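Local atomic coordinates of AceL NrdHF-1-1 Intein (Metagenome, PDB entry 6ZGQ), a protein that belongs to the class 3 split inteins, which excise themselves from a precursor and join the flanking exteins; this linked single-chain variant is splice-inactive. Residues K13-K17 with A18-N22; Y78-G82 with E83-C87. One frame throughout, in Å; residues are numbered along the deposited sequence. Where two conformers were deposited one is given.

Contact 1. Residues K13-K17 with A18-N22; sequences KVTTK and AGDKN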
ATOM      1  N   LYS A  13      -2.138   2.201   8.762  1.00  8.72           N
ATOM      2  CA  LYS A  13      -2.736   3.544   8.686  1.00  9.08           C
ATOM      3  C   LYS A  13      -2.840   3.974   7.221  1.00  8.96           C
ATOM      4  O   LYS A  13      -1.925   3.705   6.450  1.00  9.06           O
ATOM      5  CB  LYS A  13      -1.929   4.561   9.503  1.00 10.00           C
ATOM      6  CG  LYS A  13      -2.162   4.428  10.995  1.00 11.16           C
ATOM      7  CD  LYS A  13      -1.311   5.391  11.784  1.00 12.88           C
ATOM      8  CE  LYS A  13      -1.412   5.080  13.260  1.00 15.64           C
ATOM      9  NZ  LYS A  13      -2.794   5.244  13.786  1.00 18.31           N
ATOM     10  N   VAL A  14      -3.975   4.584   6.862  1.00  9.08           N
ATOM     11  CA  VAL A  14      -4.241   5.137   5.524  1.00  8.74           C
ATOM     12  C   VAL A  14      -4.212   6.663   5.665  1.00  9.08           C
ATOM     13  O   VAL A  14      -4.888   7.203   6.551  1.00  8.75           O
ATOM     14  CB  VAL A  14      -5.616   4.669   4.977  1.00  8.79           C
ATOM     15  CG1 VAL A  14      -6.017   5.441   3.724  1.00  9.19           C
ATOM     16  CG2 VAL A  14      -5.606   3.169   4.699  1.00  8.89           C
ATOM     17  N   THR A  15      -3.404   7.332   4.838  1.00  8.92           N
ATOM     18  CA  THR A  15      -3.310   8.800   4.855  1.00  9.01           C
ATOM     19  C   THR A  15      -4.589   9.381   4.263  1.00  8.78           C
ATOM     20  O   THR A  15      -4.988   8.963   3.179  1.00  9.01           O
ATOM     21  CB  THR A  15      -2.037   9.264   4.139  1.00  8.90           C
ATOM     22  OG1 THR A  15      -0.949   8.697   4.863  1.00  9.47           O
ATOM     23  CG2 THR A  15      -1.893  10.786   4.112  1.00  8.47           C
ATOM     24  N   THR A  16      -5.234  10.271   5.030  1.00  8.79           N
ATOM     25  CA  THR A  16      -6.481  10.971   4.668  1.00  9.06           C
ATOM     26  C   THR A  16      -6.201  12.480   4.734  1.00 10.05           C
ATOM     27  O   THR A  16      -5.089  12.853   5.138  1.00 10.81           O
ATOM     28  CB  THR A  16      -7.661  10.573   5.599  1.00  8.53           C
ATOM     29  OG1 THR A  16      -7.599  11.300   6.831  1.00  8.85           O
ATOM     30  CG2 THR A  16      -7.657   9.084   5.905  1.00  8.77           C
ATOM     31  N   LYS A  17      -7.172  13.315   4.329  1.00 11.03           N
ATOM     32  CA  LYS A  17      -7.044  14.786   4.380  1.00 11.91           C
ATOM     33  C   LYS A  17      -6.861  15.281   5.825  1.00 12.39           C
ATOM     34  O   LYS A  17      -6.215  16.307   6.029  1.00 12.25           O
ATOM     35  CB  LYS A  17      -8.249  15.500   3.728  1.00 13.35           C
ATOM     36  CG  LYS A  17      -7.970  16.965   3.360  1.00 15.51           C
ATOM     37  CD  LYS A  17      -9.200  17.744   2.910  1.00 18.92           C
ATOM     38  CE  LYS A  17      -8.926  19.243   2.924  1.00 20.77           C
ATOM     39  NZ  LYS A  17     -10.047  20.048   2.368  1.00 23.57           N
ATOM     40  N   ALA A  18      -7.417  14.557   6.805  1.00 11.45           N
ATOM     41  CA  ALA A  18      -7.381  14.958   8.221  1.00 11.39           C
ATOM     42  C   ALA A  18      -6.130  14.447   8.947  1.00 10.43           C
ATOM     43  O   ALA A  18      -5.650  15.113   9.867  1.00 10.97           O
ATOM     44  CB  ALA A  18      -8.640  14.485   8.929  1.00 13.02           C
ATOM     45  N   GLY A  19      -5.599  13.292   8.535  1.00  9.79           N
ATOM     46  CA  GLY A  19      -4.458  12.668   9.233  1.00  9.62           C
ATOM     47  C   GLY A  19      -4.190  11.255   8.754  1.00  9.69           C
ATOM     48  O   GLY A  19      -4.477  10.956   7.584  1.00 11.07           O
ATOM     49  N   ASP A  20      -3.666  10.405   9.653  1.00  9.39           N
ATOM     50  CA  ASP A  20      -3.342   8.994   9.364  1.00  9.72           C
ATOM     51  C   ASP A  20      -4.296   8.082  10.150  1.00  9.63           C
ATOM     52  O   ASP A  20      -4.137   7.938  11.363  1.00 10.08           O
ATOM     53  CB  ASP A  20      -1.888   8.667   9.732  1.00  9.25           C
ATOM     54  CG  ASP A  20      -0.880   9.398   8.870  1.00  9.61           C
ATOM     55  OD1 ASP A  20      -1.174   9.666   7.686  1.00  9.67           O
ATOM     56  OD2 ASP A  20       0.209   9.701   9.392  1.00 10.51           O
ATOM     57  N   LYS A  21      -5.252   7.471   9.438  1.00  9.55           N
ATOM     58  CA  LYS A  21      -6.394   6.748  10.020  1.00  9.05           C
ATOM     59  C   LYS A  21      -6.211   5.244   9.848  1.00  9.10           C
ATOM     60  O   LYS A  21      -5.939   4.781   8.728  1.00  9.27           O
ATOM     61  CB  LYS A  21      -7.697   7.189   9.330  1.00  9.13           C
ATOM     62  CG  LYS A  21      -8.990   6.741  10.009  1.00  9.39           C
ATOM     63  CD  LYS A  21     -10.209   7.406   9.381  1.00 10.28           C
ATOM     64  CE  LYS A  21     -11.396   7.416  10.324  1.00 12.04           C
ATOM     65  NZ  LYS A  21     -12.554   8.156   9.759  1.00 14.34           N
ATOM     66  N   ASN A  22      -6.369   4.508  10.954  1.00  9.27           N
ATOM     67  CA  ASN A  22      -6.348   3.035  10.980  1.00  9.46           C
ATOM     68  C   ASN A  22      -7.284   2.522   9.883  1.00  9.16           C
ATOM     69  O   ASN A  22      -8.436   2.963   9.812  1.00  9.09           O
ATOM     70  CB  ASN A  22      -6.768   2.512  12.360  1.00 10.42           C
ATOM     71  CG  ASN A  22      -5.858   3.007  13.468  1.00 10.99           C
ATOM     72  OD1 ASN A  22      -4.671   3.218  13.249  1.00 12.37           O
ATOM     73  ND2 ASN A  22      -6.410   3.192  14.660  1.00 12.77           N
TER
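Lys13 and Asn22 run side by side and point the same way, and they meet at their polar ends, where Lys13 NZ gives a hydrogen bond of 2.8 Å to Asn22 OD1. The lysine chain stays extended as far as CE and bends only at its last torsion (chi4 -63°), which turns the ammonium group toward the amide oxygen. On its way it passes Asp20 at about a right angle, Lys13 CD lying 3.9 Å from Asp20 CB. Replacing the lysine by an alanine removes the ammonium, and Asn22 OD1 would probably lose this donor and Asp20 CB the aliphatic chain beside it. Lys13, Asp20 and Asn22 share one face with Thr15 in an antiparallel beta hairpin, whose strands are joined by paired backbone bonds between Val14 and Lys21. Thr15 lies alongside Asp20, and its OG1 donates to Asp20 OD1 at 3.0 Å from above the carboxylate plane; Asp20 OD2 turns to a salt bridge with Arg150. Where the chain reverses, Thr16 N reaches Gly19 O at 2.8 Å, while Ala18 N bonds to Thr16 OG1 at 3.3 Å. The methyl Thr16 CG2 packs 3.9 Å from Lys21 CB, and the extended Lys21 chain carries NZ on to Asp30.

Contact 2. Residues Y78-G82 with E83-C87; sequences YEQGG and EIKEC
A beta hairpin with a two-residue turn brings Tyr78 against Lys85, with the lysine's first methylene lying over one face of the phenol ring. Lys85 CB stands 3.8 Å from the centroid of the Tyr78 ring, 26° off its normal, in a CH-pi contact displaced toward the CZ and CE2 rim. A chi1 of 60° sets Tyr78 CG between its backbone N and carbonyl carbon, turning the ring across toward the partner strand. At the ring edge, near its plane, Cys87 CB approaches Tyr78 CE1 to 3.8 Å, and Phe92 adds an edge-to-face ring contact from elsewhere in the chain. The reversal is a type II' turn from Gln80 to Glu83, with Gly81 taking the positive phi (59°) that favours glycine. Its closing bonds run both ways, Gln80 N to Glu83 O at 3.1 Å and Glu83 N to Gln80 O at 3.2 Å. On the same face as the tyrosine, Lys85 bends at chi2 and chi4, and its NZ meets Gln80 OE1 at 3.0 Å from above the amide plane; the other end of that amide, Gln80 NE2, bonds to Asp97, so that the amide is held at both its oxygen and its nitrogen, which limits its rotation. Glu79 and Ile84 occupy the other face, where Ile84 CD1 packs 4.1 Å from Glu79 CB, while the Glu79 carboxylate extends to Arg112 and Lys40.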
ATOM      1  N   TYR A  78       4.670  -0.336  -8.057  1.00 10.07           N
ATOM      2  CA  TYR A  78       6.070   0.047  -8.250  1.00 10.71           C
ATOM      3  C   TYR A  78       6.167   0.812  -9.566  1.00 12.45           C
ATOM      4  O   TYR A  78       5.234   0.732 -10.378  1.00 12.50           O
ATOM      5  CB  TYR A  78       6.975  -1.194  -8.229  1.00 10.72           C
ATOM      6  CG  TYR A  78       6.674  -2.231  -9.284  1.00 12.49           C
ATOM      7  CD1 TYR A  78       5.706  -3.202  -9.075  1.00 14.37           C
ATOM      8  CD2 TYR A  78       7.371  -2.250 -10.484  1.00 13.34           C
ATOM      9  CE1 TYR A  78       5.435  -4.158 -10.037  1.00 15.58           C
ATOM     10  CE2 TYR A  78       7.105  -3.199 -11.456  1.00 14.10           C
ATOM     11  CZ  TYR A  78       6.137  -4.155 -11.225  1.00 15.65           C
ATOM     12  OH  TYR A  78       5.860  -5.104 -12.176  1.00 17.65           O
ATOM     13  N   GLU A  79       7.259   1.565  -9.730  1.00 12.03           N
ATOM     14  CA  GLU A  79       7.622   2.222 -10.991  1.00 14.92           C
ATOM     15  C   GLU A  79       8.696   1.367 -11.670  1.00 14.99           C
ATOM     16  O   GLU A  79       9.579   0.837 -10.976  1.00 14.51           O
ATOM     17  CB  GLU A  79       8.142   3.649 -10.744  1.00 15.16           C
ATOM     18  CG  GLU A  79       8.309   4.445 -12.034  1.00 16.88           C
ATOM     19  CD  GLU A  79       8.776   5.877 -11.846  1.00 17.98           C
ATOM     20  OE1 GLU A  79       8.873   6.354 -10.693  1.00 20.90           O
ATOM     21  OE2 GLU A  79       9.046   6.532 -12.879  1.00 21.25           O
ATOM     22  N   GLN A  80       8.567   1.196 -12.989  1.00 16.05           N
ATOM     23  CA  GLN A  80       9.591   0.582 -13.853  1.00 18.66           C
ATOM     24  C   GLN A  80       9.585   1.341 -15.190  1.00 20.07           C
ATOM     25  O   GLN A  80       8.509   1.536 -15.781  1.00 21.10           O
ATOM     26  CB  GLN A  80       9.304  -0.905 -14.052  1.00 20.12           C
ATOM     27  CG  GLN A  80      10.321  -1.622 -14.923  1.00 22.28           C
ATOM     28  CD  GLN A  80       9.953  -3.069 -15.146  1.00 23.72           C
ATOM     29  OE1 GLN A  80       8.783  -3.442 -15.080  1.00 24.64           O
ATOM     30  NE2 GLN A  80      10.953  -3.897 -15.414  1.00 25.84           N
ATOM     31  N   GLY A  81      10.769   1.758 -15.652  1.00 20.02           N
ATOM     32  CA  GLY A  81      10.888   2.778 -16.706  1.00 20.55           C
ATOM     33  C   GLY A  81      10.209   4.049 -16.213  1.00 22.17           C
ATOM     34  O   GLY A  81      10.459   4.474 -15.078  1.00 24.42           O
ATOM     35  N   GLY A  82       9.330   4.621 -17.041  1.00 22.40           N
ATOM     36  CA  GLY A  82       8.540   5.805 -16.679  1.00 19.45           C
ATOM     37  C   GLY A  82       7.106   5.492 -16.276  1.00 24.54           C
ATOM     38  O   GLY A  82       6.341   6.426 -16.012  1.00 26.63           O
ATOM     39  N   GLU A  83       6.762   4.197 -16.202  1.00 25.99           N
ATOM     40  CA  GLU A  83       5.374   3.710 -16.050  1.00 23.80           C
ATOM     41  C   GLU A  83       5.143   3.178 -14.631  1.00 23.81           C
ATOM     42  O   GLU A  83       6.083   2.653 -14.036  1.00 22.16           O
ATOM     43  CB  GLU A  83       5.094   2.599 -17.073  1.00 27.26           C
ATOM     44  CG  GLU A  83       5.179   3.070 -18.522  1.00 30.73           C
ATOM     45  CD  GLU A  83       4.352   2.233 -19.484  1.00 35.52           C
ATOM     46  OE1 GLU A  83       4.894   1.822 -20.532  1.00 39.98           O
ATOM     47  OE2 GLU A  83       3.158   1.992 -19.206  1.00 38.55           O
ATOM     48  N   ILE A  84       3.919   3.342 -14.108  1.00 21.35           N
ATOM     49  CA  ILE A  84       3.482   2.759 -12.824  1.00 17.27           C
ATOM     50  C   ILE A  84       2.829   1.401 -13.121  1.00 18.05           C
ATOM     51  O   ILE A  84       1.859   1.346 -13.900  1.00 18.25           O
ATOM     52  CB  ILE A  84       2.486   3.681 -12.074  1.00 17.69           C
ATOM     53  CG1 ILE A  84       3.093   5.071 -11.817  1.00 18.32           C
ATOM     54  CG2 ILE A  84       2.033   3.044 -10.766  1.00 15.43           C
ATOM     55  CD1 ILE A  84       4.313   5.090 -10.912  1.00 17.26           C
ATOM     56  N   LYS A  85       3.382   0.345 -12.502  1.00 16.79           N
ATOM     57  CA  LYS A  85       3.024  -1.070 -12.722  1.00 17.49           C
ATOM     58  C   LYS A  85       2.472  -1.661 -11.422  1.00 15.95           C
ATOM     59  O   LYS A  85       2.735  -1.111 -10.341  1.00 15.18           O
ATOM     60  CB  LYS A  85       4.267  -1.888 -13.134  1.00 18.02           C
ATOM     61  CG  LYS A  85       5.088  -1.327 -14.295  1.00 19.32           C
ATOM     62  CD  LYS A  85       4.570  -1.750 -15.662  1.00 20.17           C
ATOM     63  CE  LYS A  85       5.580  -1.449 -16.759  1.00 20.77           C
ATOM     64  NZ  LYS A  85       6.584  -2.533 -16.931  1.00 22.07           N
ATOM     65  N   GLU A  86       1.742  -2.776 -11.547  1.00 15.97           N
ATOM     66  CA  GLU A  86       1.232  -3.555 -10.410  1.00 13.69           C
ATOM     67  C   GLU A  86       1.687  -5.014 -10.543  1.00 12.69           C
ATOM     68  O   GLU A  86       1.983  -5.474 -11.655  1.00 13.54           O
ATOM     69  CB  GLU A  86      -0.303  -3.497 -10.344  1.00 14.44           C
ATOM     70  CG  GLU A  86      -0.974  -3.872 -11.657  1.00 16.63           C
ATOM     71  CD  GLU A  86      -2.479  -3.910 -11.553  1.00 17.87           C
ATOM     72  OE1 GLU A  86      -3.009  -4.833 -10.901  1.00 18.67           O
ATOM     73  OE2 GLU A  86      -3.129  -3.010 -12.123  1.00 21.29           O
ATOM     74  N   CYS A  87       1.751  -5.705  -9.397  0.76 12.45           N
ATOM     75  CA  CYS A  87       2.079  -7.141  -9.281  0.76 12.52           C
ATOM     76  C   CYS A  87       1.533  -7.648  -7.940  0.76 12.04           C
ATOM     77  O   CYS A  87       1.637  -6.923  -6.942  0.76 12.35           O
ATOM     78  CB  CYS A  87       3.597  -7.355  -9.331  0.76 13.55           C
ATOM     79  SG  CYS A  87       4.130  -9.084  -9.365  0.76 14.07           S
TER

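In the fold
From the N terminus, contact 1 comes first and closes the short hairpin of strands 13-15 and 20-22; contact 2 follows in series, closing the hairpin of strands 75-80 and 83-88, so the two neither nest nor cross. They lie on opposite sides of the chain's centre, their own centres 25 Å apart and their nearest atoms about 16 Å apart. One antiparallel sheet nevertheless reaches both. Strand 13-15 pairs with strand 140-144, which pairs with 150-154; that strand runs beside 98-104, the neighbour of 75-80. Strands 140-144 and 150-154 from late in the chain, with 98-104, thus connect the early hairpin to the middle one within this all-beta intein fold.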